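Local coordinates for protein uridylate-specific endoribonuclease nsp11 (Prrsv 16244b, PDB 5EYI) that probably acts as the uridylate-specific endoribonuclease of an arterivirus, degrading viral polyuridine RNA so that host double-stranded RNA sensors are not activated, at residues Thr41-Asn45 / Glu46-Asp50; Tyr71-Pro75 / Ser76-Gly80; Asp182-Leu185 / Pro186-Glu189. The protein carries 1 engineered substitution. One frame throughout, in Å; residues are numbered along the deposited sequence.

Overall arrangement
Contacts 1 and 2 lie in the N-terminal domain of nsp11 and contact 3 in the NendoU catalytic domain; in each, a short piece of chain fixes its shape through backbone bonds and side chains a few residues apart. Contact 1 is a turn-bearing loop and contact 2 a beta hairpin, their centres about 21 Å apart. Contact 3 is on the other side of the chain's centre from contact 1, about 32 Å between centres. Contacts 2 and 3 have centres about 20 Å and nearest atoms about 7 Å apart. The Leu185 side chain comes about 8 Å from that of His146, a predicted active-site residue. Tyr71 binds a 2-(2-methoxyethoxy)ethanol, probably from the crystallisation liquor.

Contact 1: Thr41-Asn45 / Glu46-Asp50; sequences TTQNN and EKWPD
Asn45 lies over one face of the Trp48 indole, its CB 3.6 Å from the centroid of the six-membered ring in a CH-pi contact. Its amide stacks on the same ring system, planes 26° apart, with ND2 3.6 Å from Trp48 CZ2. With CG anti to the backbone N (chi1 -164°), the other end of this amide turns to the chain ahead: OD1 accepts a hydrogen bond from Lys47 N at 2.9 Å, an Asx turn. Thr41 OG1 approaches the indole at its edge, 3.6 Å from Trp48 CZ3, and Gln43 OE1 reaches Trp48 CH2 obliquely at 3.3 Å.

Around this first shell the backbone forms a type I beta turn, closed by Trp48 N to Asn45 O, in the N-terminal-domain loop joining the parallel-paired strands 39-41 and 51-55. Thr41 OG1 accepts from Gln43 N in an ST turn and also bonds Asp22. A water bridges Glu46 N and Glu46 OE1. Pro21 and Ala34 also touch the indole, while Arg51 bonds Asn44 OD1 and Trp48 O.

One asparagine thus serves two ends: its oxygen engages the turn backbone, while CB and ND2 pack on the buried tryptophan, tying turn to ring.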
ATOM      1  N   THR A  41     -12.916  31.030  -8.980  1.00 22.25           N
ATOM      2  CA  THR A  41     -12.796  32.462  -9.197  1.00 22.84           C
ATOM      3  C   THR A  41     -11.847  33.084  -8.178  1.00 24.09           C
ATOM      4  O   THR A  41     -11.548  32.467  -7.150  1.00 23.62           O
ATOM      5  CB  THR A  41     -14.185  33.138  -9.086  1.00 22.87           C
ATOM      6  OG1 THR A  41     -14.085  34.530  -9.410  1.00 22.76           O
ATOM      7  CG2 THR A  41     -14.786  32.969  -7.677  1.00 22.56           C
ATOM      8  N   THR A  42     -11.368  34.295  -8.472  1.00 25.39           N
ATOM      9  CA  THR A  42     -10.665  35.105  -7.468  1.00 27.59           C
ATOM     10  C   THR A  42     -11.552  36.215  -6.902  1.00 29.09           C
ATOM     11  O   THR A  42     -11.095  36.988  -6.058  1.00 29.83           O
ATOM     12  CB  THR A  42      -9.342  35.701  -7.994  1.00 27.38           C
ATOM     13  OG1 THR A  42      -9.604  36.607  -9.063  1.00 28.03           O
ATOM     14  CG2 THR A  42      -8.430  34.610  -8.483  1.00 27.77           C
ATOM     15  N   GLN A  43     -12.816  36.274  -7.337  1.00 29.32           N
ATOM     16  CA  GLN A  43     -13.776  37.259  -6.841  1.00 29.50           C
ATOM     17  C   GLN A  43     -14.733  36.606  -5.859  1.00 30.37           C
ATOM     18  O   GLN A  43     -15.486  35.695  -6.231  1.00 28.83           O
ATOM     19  CB  GLN A  43     -14.562  37.833  -8.001  1.00 30.19           C
ATOM     20  CG  GLN A  43     -13.687  38.532  -9.028  1.00 32.66           C
ATOM     21  CD  GLN A  43     -14.442  38.867 -10.295  1.00 34.24           C
ATOM     22  OE1 GLN A  43     -15.670  38.939 -10.296  1.00 36.89           O
ATOM     23  NE2 GLN A  43     -13.711  39.075 -11.383  1.00 35.33           N
ATOM     24  N   ASN A  44     -14.709  37.061  -4.609  1.00 30.48           N
ATOM     25  CA  ASN A  44     -15.622  36.545  -3.595  1.00 32.43           C
ATOM     26  C   ASN A  44     -17.014  37.186  -3.728  1.00 34.08           C
ATOM     27  O   ASN A  44     -17.450  37.975  -2.880  1.00 36.02           O
ATOM     28  CB  ASN A  44     -15.038  36.742  -2.192  1.00 32.52           C
ATOM     29  CG  ASN A  44     -15.891  36.108  -1.108  1.00 33.38           C
ATOM     30  OD1 ASN A  44     -16.732  35.238  -1.377  1.00 32.54           O
ATOM     31  ND2 ASN A  44     -15.688  36.547   0.131  1.00 33.47           N
ATOM     32  N   ASN A  45     -17.720  36.806  -4.785  1.00 33.45           N
ATOM     33  CA  ASN A  45     -18.984  37.415  -5.128  1.00 33.57           C
ATOM     34  C   ASN A  45     -20.136  36.625  -4.521  1.00 35.32           C
ATOM     35  O   ASN A  45     -20.433  35.503  -4.946  1.00 33.67           O
ATOM     36  CB  ASN A  45     -19.117  37.491  -6.643  1.00 33.04           C
ATOM     37  CG  ASN A  45     -20.208  38.437  -7.085  1.00 32.24           C
ATOM     38  OD1 ASN A  45     -21.283  38.494  -6.487  1.00 31.50           O
ATOM     39  ND2 ASN A  45     -19.939  39.183  -8.139  1.00 31.34           N
ATOM     40  N   GLU A  46     -20.800  37.232  -3.544  1.00 37.43           N
ATOM     41  CA  GLU A  46     -21.936  36.601  -2.861  1.00 39.88           C
ATOM     42  C   GLU A  46     -23.138  36.303  -3.765  1.00 36.38           C
ATOM     43  O   GLU A  46     -23.996  35.520  -3.393  1.00 34.92           O
ATOM     44  CB  GLU A  46     -22.366  37.441  -1.655  1.00 44.03           C
ATOM     45  CG  GLU A  46     -21.385  37.329  -0.497  1.00 48.13           C
ATOM     46  CD  GLU A  46     -21.531  38.438   0.527  1.00 51.79           C
ATOM     47  OE1 GLU A  46     -21.277  39.613   0.177  1.00 56.08           O
ATOM     48  OE2 GLU A  46     -21.877  38.130   1.687  1.00 54.44           O
ATOM     49  N   LYS A  47     -23.188  36.901  -4.951  1.00 35.86           N
ATOM     50  CA  LYS A  47     -24.178  36.510  -5.955  1.00 37.39           C
ATOM     51  C   LYS A  47     -23.939  35.107  -6.541  1.00 34.74           C
ATOM     52  O   LYS A  47     -24.825  34.575  -7.204  1.00 35.40           O
ATOM     53  CB  LYS A  47     -24.252  37.541  -7.088  1.00 39.73           C
ATOM     54  CG  LYS A  47     -24.710  38.912  -6.621  1.00 42.62           C
ATOM     55  CD  LYS A  47     -24.914  39.886  -7.771  1.00 45.67           C
ATOM     56  CE  LYS A  47     -23.599  40.342  -8.380  1.00 47.60           C
ATOM     57  NZ  LYS A  47     -23.725  41.710  -8.958  1.00 50.44           N
ATOM     58  N   TRP A  48     -22.755  34.527  -6.320  1.00 31.46           N
ATOM     59  CA  TRP A  48     -22.427  33.176  -6.791  1.00 29.26           C
ATOM     60  C   TRP A  48     -22.358  32.221  -5.600  1.00 28.93           C
ATOM     61  O   TRP A  48     -21.288  32.022  -5.032  1.00 28.61           O
ATOM     62  CB  TRP A  48     -21.096  33.192  -7.561  1.00 28.31           C
ATOM     63  CG  TRP A  48     -21.008  34.288  -8.590  1.00 26.81           C
ATOM     64  CD1 TRP A  48     -22.046  34.894  -9.254  1.00 26.44           C
ATOM     65  CD2 TRP A  48     -19.814  34.904  -9.075  1.00 26.36           C
ATOM     66  NE1 TRP A  48     -21.568  35.856 -10.103  1.00 26.24           N
ATOM     67  CE2 TRP A  48     -20.201  35.886 -10.015  1.00 26.22           C
ATOM     68  CE3 TRP A  48     -18.450  34.730  -8.799  1.00 26.21           C
ATOM     69  CZ2 TRP A  48     -19.273  36.680 -10.691  1.00 26.45           C
ATOM     70  CZ3 TRP A  48     -17.525  35.531  -9.473  1.00 26.57           C
ATOM     71  CH2 TRP A  48     -17.944  36.492 -10.405  1.00 26.37           C
ATOM     72  N   PRO A  49     -23.502  31.612  -5.222  1.00 28.13           N
ATOM     73  CA  PRO A  49     -23.545  30.868  -3.958  1.00 27.69           C
ATOM     74  C   PRO A  49     -22.700  29.606  -3.904  1.00 26.80           C
ATOM     75  O   PRO A  49     -22.312  29.196  -2.817  1.00 26.65           O
ATOM     76  CB  PRO A  49     -25.034  30.533  -3.788  1.00 27.40           C
ATOM     77  CG  PRO A  49     -25.584  30.545  -5.168  1.00 28.41           C
ATOM     78  CD  PRO A  49     -24.802  31.579  -5.921  1.00 28.58           C
ATOM     79  N   ASP A  50     -22.441  28.979  -5.046  1.00 27.62           N
ATOM     80  CA  ASP A  50     -21.526  27.842  -5.108  1.00 27.63           C
ATOM     81  C   ASP A  50     -20.277  28.335  -5.811  1.00 25.64           C
ATOM     82  O   ASP A  50     -20.276  28.559  -7.019  1.00 25.29           O
ATOM     83  CB  ASP A  50     -22.182  26.667  -5.823  1.00 29.57           C
ATOM     84  CG  ASP A  50     -23.503  26.282  -5.180  1.00 31.90           C
ATOM     85  OD1 ASP A  50     -23.480  25.718  -4.072  1.00 32.17           O
ATOM     86  OD2 ASP A  50     -24.570  26.580  -5.760  1.00 34.33           O
TER
HETATM   87  O   HOH W   1     -20.298  39.912  -2.800  1.00 48.34           O

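Contact 2: Tyr71-Pro75 / Ser76-Gly80; sequences YMVGP and SVFLG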
ATOM      1  N   TYR A  71       0.850  26.839  -9.114  1.00 20.05           N
ATOM      2  CA  TYR A  71      -0.187  27.860  -9.224  1.00 20.92           C
ATOM      3  C   TYR A  71      -0.031  28.638 -10.495  1.00 21.22           C
ATOM      4  O   TYR A  71       1.001  28.565 -11.156  1.00 21.10           O
ATOM      5  CB  TYR A  71      -0.165  28.797  -8.005  1.00 21.57           C
ATOM      6  CG  TYR A  71       1.088  29.645  -7.866  1.00 22.53           C
ATOM      7  CD1 TYR A  71       1.118  30.959  -8.332  1.00 22.97           C
ATOM      8  CD2 TYR A  71       2.237  29.141  -7.265  1.00 23.70           C
ATOM      9  CE1 TYR A  71       2.259  31.743  -8.217  1.00 23.60           C
ATOM     10  CE2 TYR A  71       3.389  29.917  -7.143  1.00 24.27           C
ATOM     11  CZ  TYR A  71       3.386  31.223  -7.615  1.00 24.43           C
ATOM     12  OH  TYR A  71       4.509  32.001  -7.499  1.00 25.30           O
ATOM     13  N   MET A  72      -1.070  29.392 -10.816  1.00 22.17           N
ATOM     14  CA  MET A  72      -1.093  30.235 -11.998  1.00 23.07           C
ATOM     15  C   MET A  72      -1.381  31.688 -11.650  1.00 23.66           C
ATOM     16  O   MET A  72      -2.132  31.985 -10.711  1.00 23.30           O
ATOM     17  CB  MET A  72      -2.132  29.717 -12.996  1.00 23.39           C
ATOM     18  CG  MET A  72      -1.827  28.306 -13.470  1.00 24.13           C
ATOM     19  SD  MET A  72      -2.837  27.722 -14.846  1.00 25.26           S
ATOM     20  CE  MET A  72      -2.381  28.846 -16.165  1.00 24.12           C
ATOM     21  N   VAL A  73      -0.745  32.587 -12.396  1.00 24.93           N
ATOM     22  CA  VAL A  73      -1.099  33.995 -12.411  1.00 25.54           C
ATOM     23  C   VAL A  73      -1.288  34.311 -13.878  1.00 26.96           C
ATOM     24  O   VAL A  73      -0.330  34.292 -14.653  1.00 28.73           O
ATOM     25  CB  VAL A  73      -0.003  34.892 -11.804  1.00 26.26           C
ATOM     26  CG1 VAL A  73      -0.434  36.362 -11.846  1.00 26.88           C
ATOM     27  CG2 VAL A  73       0.322  34.451 -10.384  1.00 25.58           C
ATOM     28  N   GLY A  74      -2.532  34.559 -14.273  1.00 28.01           N
ATOM     29  CA  GLY A  74      -2.861  34.689 -15.680  1.00 27.99           C
ATOM     30  C   GLY A  74      -2.579  33.360 -16.361  1.00 28.76           C
ATOM     31  O   GLY A  74      -2.816  32.298 -15.769  1.00 27.71           O
ATOM     32  N   PRO A  75      -2.029  33.400 -17.585  1.00 29.22           N
ATOM     33  CA  PRO A  75      -1.753  32.155 -18.293  1.00 29.54           C
ATOM     34  C   PRO A  75      -0.448  31.449 -17.878  1.00 29.43           C
ATOM     35  O   PRO A  75      -0.175  30.360 -18.380  1.00 30.15           O
ATOM     36  CB  PRO A  75      -1.694  32.606 -19.754  1.00 29.38           C
ATOM     37  CG  PRO A  75      -1.160  33.990 -19.683  1.00 29.56           C
ATOM     38  CD  PRO A  75      -1.634  34.578 -18.378  1.00 29.47           C
ATOM     39  N   SER A  76       0.339  32.040 -16.974  1.00 29.75           N
ATOM     40  CA  SER A  76       1.616  31.456 -16.561  1.00 28.74           C
ATOM     41  C   SER A  76       1.451  30.541 -15.357  1.00 27.49           C
ATOM     42  O   SER A  76       0.717  30.858 -14.413  1.00 24.87           O
ATOM     43  CB  SER A  76       2.621  32.552 -16.221  1.00 30.13           C
ATOM     44  OG  SER A  76       2.803  33.411 -17.333  1.00 32.16           O
ATOM     45  N   VAL A  77       2.155  29.413 -15.413  1.00 25.97           N
ATOM     46  CA  VAL A  77       2.197  28.431 -14.347  1.00 25.00           C
ATOM     47  C   VAL A  77       3.506  28.617 -13.594  1.00 24.33           C
ATOM     48  O   VAL A  77       4.568  28.772 -14.209  1.00 24.04           O
ATOM     49  CB  VAL A  77       2.153  26.996 -14.917  1.00 25.10           C
ATOM     50  CG1 VAL A  77       2.218  25.963 -13.804  1.00 24.96           C
ATOM     51  CG2 VAL A  77       0.901  26.789 -15.757  1.00 25.64           C
ATOM     52  N   PHE A  78       3.430  28.578 -12.269  1.00 23.17           N
ATOM     53  CA  PHE A  78       4.607  28.676 -11.418  1.00 22.59           C
ATOM     54  C   PHE A  78       4.697  27.464 -10.509  1.00 22.19           C
ATOM     55  O   PHE A  78       3.675  26.906 -10.078  1.00 20.84           O
ATOM     56  CB  PHE A  78       4.561  29.965 -10.598  1.00 23.51           C
ATOM     57  CG  PHE A  78       4.522  31.200 -11.446  1.00 24.73           C
ATOM     58  CD1 PHE A  78       3.311  31.716 -11.889  1.00 24.75           C
ATOM     59  CD2 PHE A  78       5.704  31.813 -11.855  1.00 25.93           C
ATOM     60  CE1 PHE A  78       3.272  32.843 -12.700  1.00 26.41           C
ATOM     61  CE2 PHE A  78       5.675  32.942 -12.673  1.00 26.71           C
ATOM     62  CZ  PHE A  78       4.456  33.460 -13.095  1.00 26.49           C
ATOM     63  N   LEU A  79       5.933  27.065 -10.237  1.00 22.03           N
ATOM     64  CA  LEU A  79       6.230  26.017  -9.270  1.00 22.71           C
ATOM     65  C   LEU A  79       5.868  26.459  -7.860  1.00 22.13           C
ATOM     66  O   LEU A  79       6.040  27.621  -7.506  1.00 21.96           O
ATOM     67  CB  LEU A  79       7.722  25.649  -9.311  1.00 23.74           C
ATOM     68  CG  LEU A  79       8.210  24.551 -10.270  1.00 25.11           C
ATOM     69  CD1 LEU A  79       7.294  24.300 -11.454  1.00 25.07           C
ATOM     70  CD2 LEU A  79       9.626  24.825 -10.741  1.00 24.96           C
ATOM     71  N   GLY A  80       5.373  25.520  -7.064  1.00 21.25           N
ATOM     72  CA  GLY A  80       5.207  25.733  -5.648  1.00 21.59           C
ATOM     73  C   GLY A  80       6.565  25.729  -4.959  1.00 22.05           C
ATOM     74  O   GLY A  80       7.516  25.082  -5.426  1.00 20.82           O
TER
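Phe78 and Tyr71 are a hydrogen-bonded pair of an antiparallel hairpin, and their aromatic contact is made chiefly by the first carbon of the phenylalanine. Phe78 CB sits over one face of the tyrosine ring, displaced toward its rim, 3.7 Å from the centroid in a CH-pi contact. The rings themselves are near parallel, 23° apart, but slid so far that they barely overlap. Tyr71 CG lies between its backbone N and carbonyl carbon (chi1 65°), which swings the ring across to the neighbouring strand. Val73 shares this face of the sheet: its CG2 lies at the tyrosine edge and its CB is 4.0 Å from Phe78 CE1.

The apolar contact on the other face is between Met72 and Val77, a non-hydrogen-bonded pair, where Met72 CG meets Val77 CG2 at 3.9 Å.

Backbone bonds set this register. Tyr71 and Phe78 exchange two, Tyr71 N to Phe78 O at 3.0 Å and Phe78 N to Tyr71 O at 2.7 Å. Val73 N donates to Ser76 O, and Ser76 N returns a weak bond to Val73 O, closing a type II' turn through Gly74 and Pro75; the positive phi of Gly74 suits glycine. In the N-terminal domain, strands 6-7, 71-73 and 76-78 form a three-stranded antiparallel sheet with 71-73 in the middle.

Tyr71 thus meets Phe78 with its ring face while its OH bonds a 2-(2-methoxyethoxy)ethanol, probably from the crystallisation liquor; Tyr71 and Val73 both line that site, which may mark a pocket.

Contact 3: Asp182-Leu185 / Pro186-Glu189; sequences DVYL and PDLE
The Tyr184 ring carries Pro186 over one face and Asp187 at its edge. Pro186 CD stands over the centre of the ring, 3.5 Å from the centroid and only 2° off the normal, a CH-pi contact, and CG continues the overlap to reach Tyr184 CZ at 3.5 Å. Asp187 OD1 lies in the ring plane, 3.9 Å from Tyr184 CD1, with its carboxylate turned 79° from the ring. This proline-on-tyrosine arrangement belongs to a short turn with helical backbone angles in the catalytic NendoU domain, within the connection from strand 173-180 to strand 198-205.

The placement of the ring follows from chi1 of -177°, which carries Tyr184 CG away from its own backbone N and puts the ring face against the pyrrolidine, the two side chains crossing at about a right angle. At the far end of the ring, OH is hydrogen-bonded to Asp119, and Arg121 and Glu122 of helix 120-128 touch the tyrosine side chain.

Three successive i to i-3 bonds wind the turn: Asp187 N to Tyr184 O, Leu188 N to Leu185 O at 3.0 Å, and Glu189 N to Pro186 O at 3.2 Å. Pro186 has no N-H to give, which suits a place near the start of such a turn.

The side chains of Val183 and Leu188 cross at about a right angle, with Val183 CG2 3.8 Å from Leu188 CD1 in a buried apolar contact. Leu185 packs against His147 and Val125, and its backbone N is held by Glu122; the carbonyl of Val183 in turn receives His147 NE2. A salt bridge to Arg121 engages Glu189 OE1.

The Asp187 carboxylate also reaches back through a water, which accepts from Tyr184 N at 2.7 Å and donates to Asp187 OD2 at 2.8 Å.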
ATOM      1  N   ASP A 182       4.089  14.652  -9.178  1.00 18.38           N
ATOM      2  CA  ASP A 182       5.161  15.614  -8.917  1.00 18.72           C
ATOM      3  C   ASP A 182       5.109  16.212  -7.505  1.00 19.13           C
ATOM      4  O   ASP A 182       5.591  17.329  -7.278  1.00 19.18           O
ATOM      5  CB  ASP A 182       5.183  16.708  -9.985  1.00 18.96           C
ATOM      6  CG  ASP A 182       3.986  17.628  -9.932  1.00 19.20           C
ATOM      7  OD1 ASP A 182       3.181  17.554  -8.973  1.00 18.53           O
ATOM      8  OD2 ASP A 182       3.870  18.447 -10.862  1.00 19.33           O
ATOM      9  N   VAL A 183       4.546  15.463  -6.556  1.00 19.32           N
ATOM     10  CA  VAL A 183       4.463  15.943  -5.183  1.00 19.98           C
ATOM     11  C   VAL A 183       5.867  16.123  -4.593  1.00 19.25           C
ATOM     12  O   VAL A 183       6.792  15.372  -4.921  1.00 19.39           O
ATOM     13  CB  VAL A 183       3.640  15.016  -4.259  1.00 20.87           C
ATOM     14  CG1 VAL A 183       2.237  14.820  -4.809  1.00 21.65           C
ATOM     15  CG2 VAL A 183       4.325  13.675  -4.047  1.00 21.95           C
ATOM     16  N   TYR A 184       6.001  17.116  -3.726  1.00 18.68           N
ATOM     17  CA  TYR A 184       7.225  17.346  -2.968  1.00 19.14           C
ATOM     18  C   TYR A 184       7.474  16.150  -2.057  1.00 19.03           C
ATOM     19  O   TYR A 184       6.740  15.956  -1.094  1.00 19.11           O
ATOM     20  CB  TYR A 184       7.093  18.633  -2.152  1.00 19.28           C
ATOM     21  CG  TYR A 184       8.328  19.022  -1.378  1.00 19.85           C
ATOM     22  CD1 TYR A 184       8.280  19.221   0.001  1.00 20.34           C
ATOM     23  CD2 TYR A 184       9.550  19.179  -2.019  1.00 20.24           C
ATOM     24  CE1 TYR A 184       9.415  19.580   0.714  1.00 20.72           C
ATOM     25  CE2 TYR A 184      10.690  19.544  -1.311  1.00 20.82           C
ATOM     26  CZ  TYR A 184      10.613  19.752   0.052  1.00 20.46           C
ATOM     27  OH  TYR A 184      11.743  20.101   0.751  1.00 20.93           O
ATOM     28  N   LEU A 185       8.483  15.340  -2.386  1.00 19.05           N
ATOM     29  CA  LEU A 185       8.669  14.027  -1.746  1.00 20.52           C
ATOM     30  C   LEU A 185       8.785  14.030  -0.208  1.00 21.32           C
ATOM     31  O   LEU A 185       8.353  13.061   0.442  1.00 20.86           O
ATOM     32  CB  LEU A 185       9.858  13.264  -2.347  1.00 20.78           C
ATOM     33  CG  LEU A 185       9.801  12.872  -3.834  1.00 20.89           C
ATOM     34  CD1 LEU A 185      11.097  12.184  -4.234  1.00 21.32           C
ATOM     35  CD2 LEU A 185       8.628  11.947  -4.111  1.00 21.32           C
ATOM     36  N   PRO A 186       9.357  15.099   0.382  1.00 22.21           N
ATOM     37  CA  PRO A 186       9.346  15.140   1.848  1.00 23.79           C
ATOM     38  C   PRO A 186       7.953  15.174   2.491  1.00 24.86           C
ATOM     39  O   PRO A 186       7.831  14.724   3.629  1.00 25.60           O
ATOM     40  CB  PRO A 186      10.171  16.391   2.171  1.00 23.23           C
ATOM     41  CG  PRO A 186      11.150  16.447   1.042  1.00 23.15           C
ATOM     42  CD  PRO A 186      10.327  16.062  -0.167  1.00 22.70           C
ATOM     43  N   ASP A 187       6.919  15.630   1.769  1.00 25.05           N
ATOM     44  CA  ASP A 187       5.519  15.500   2.250  1.00 25.78           C
ATOM     45  C   ASP A 187       5.072  14.067   2.489  1.00 25.27           C
ATOM     46  O   ASP A 187       4.114  13.836   3.230  1.00 25.81           O
ATOM     47  CB  ASP A 187       4.506  16.107   1.260  1.00 27.20           C
ATOM     48  CG  ASP A 187       4.591  17.610   1.158  1.00 28.82           C
ATOM     49  OD1 ASP A 187       5.155  18.283   2.053  1.00 30.65           O
ATOM     50  OD2 ASP A 187       4.065  18.126   0.158  1.00 30.02           O
ATOM     51  N   LEU A 188       5.711  13.116   1.817  1.00 25.40           N
ATOM     52  CA  LEU A 188       5.395  11.703   1.979  1.00 26.87           C
ATOM     53  C   LEU A 188       6.238  10.953   3.015  1.00 26.88           C
ATOM     54  O   LEU A 188       5.900   9.819   3.320  1.00 25.69           O
ATOM     55  CB  LEU A 188       5.520  10.982   0.632  1.00 27.48           C
ATOM     56  CG  LEU A 188       4.848  11.618  -0.591  1.00 28.23           C
ATOM     57  CD1 LEU A 188       5.038  10.716  -1.798  1.00 28.93           C
ATOM     58  CD2 LEU A 188       3.372  11.883  -0.346  1.00 28.71           C
ATOM     59  N   GLU A 189       7.318  11.562   3.526  1.00 29.03           N
ATOM     60  CA  GLU A 189       8.256  10.929   4.496  1.00 32.25           C
ATOM     61  C   GLU A 189       7.568  10.157   5.615  1.00 31.22           C
ATOM     62  O   GLU A 189       7.955   9.033   5.927  1.00 32.62           O
ATOM     63  CB  GLU A 189       9.162  11.980   5.162  1.00 35.87           C
ATOM     64  CG  GLU A 189      10.450  12.327   4.428  1.00 39.29           C
ATOM     65  CD  GLU A 189      11.147  13.588   4.975  1.00 42.80           C
ATOM     66  OE1 GLU A 189      10.524  14.368   5.746  1.00 44.72           O
ATOM     67  OE2 GLU A 189      12.329  13.820   4.623  1.00 43.21           O
TER
HETATM   68  O   HOH W   2       3.856  18.415  -2.668  1.00 21.44           O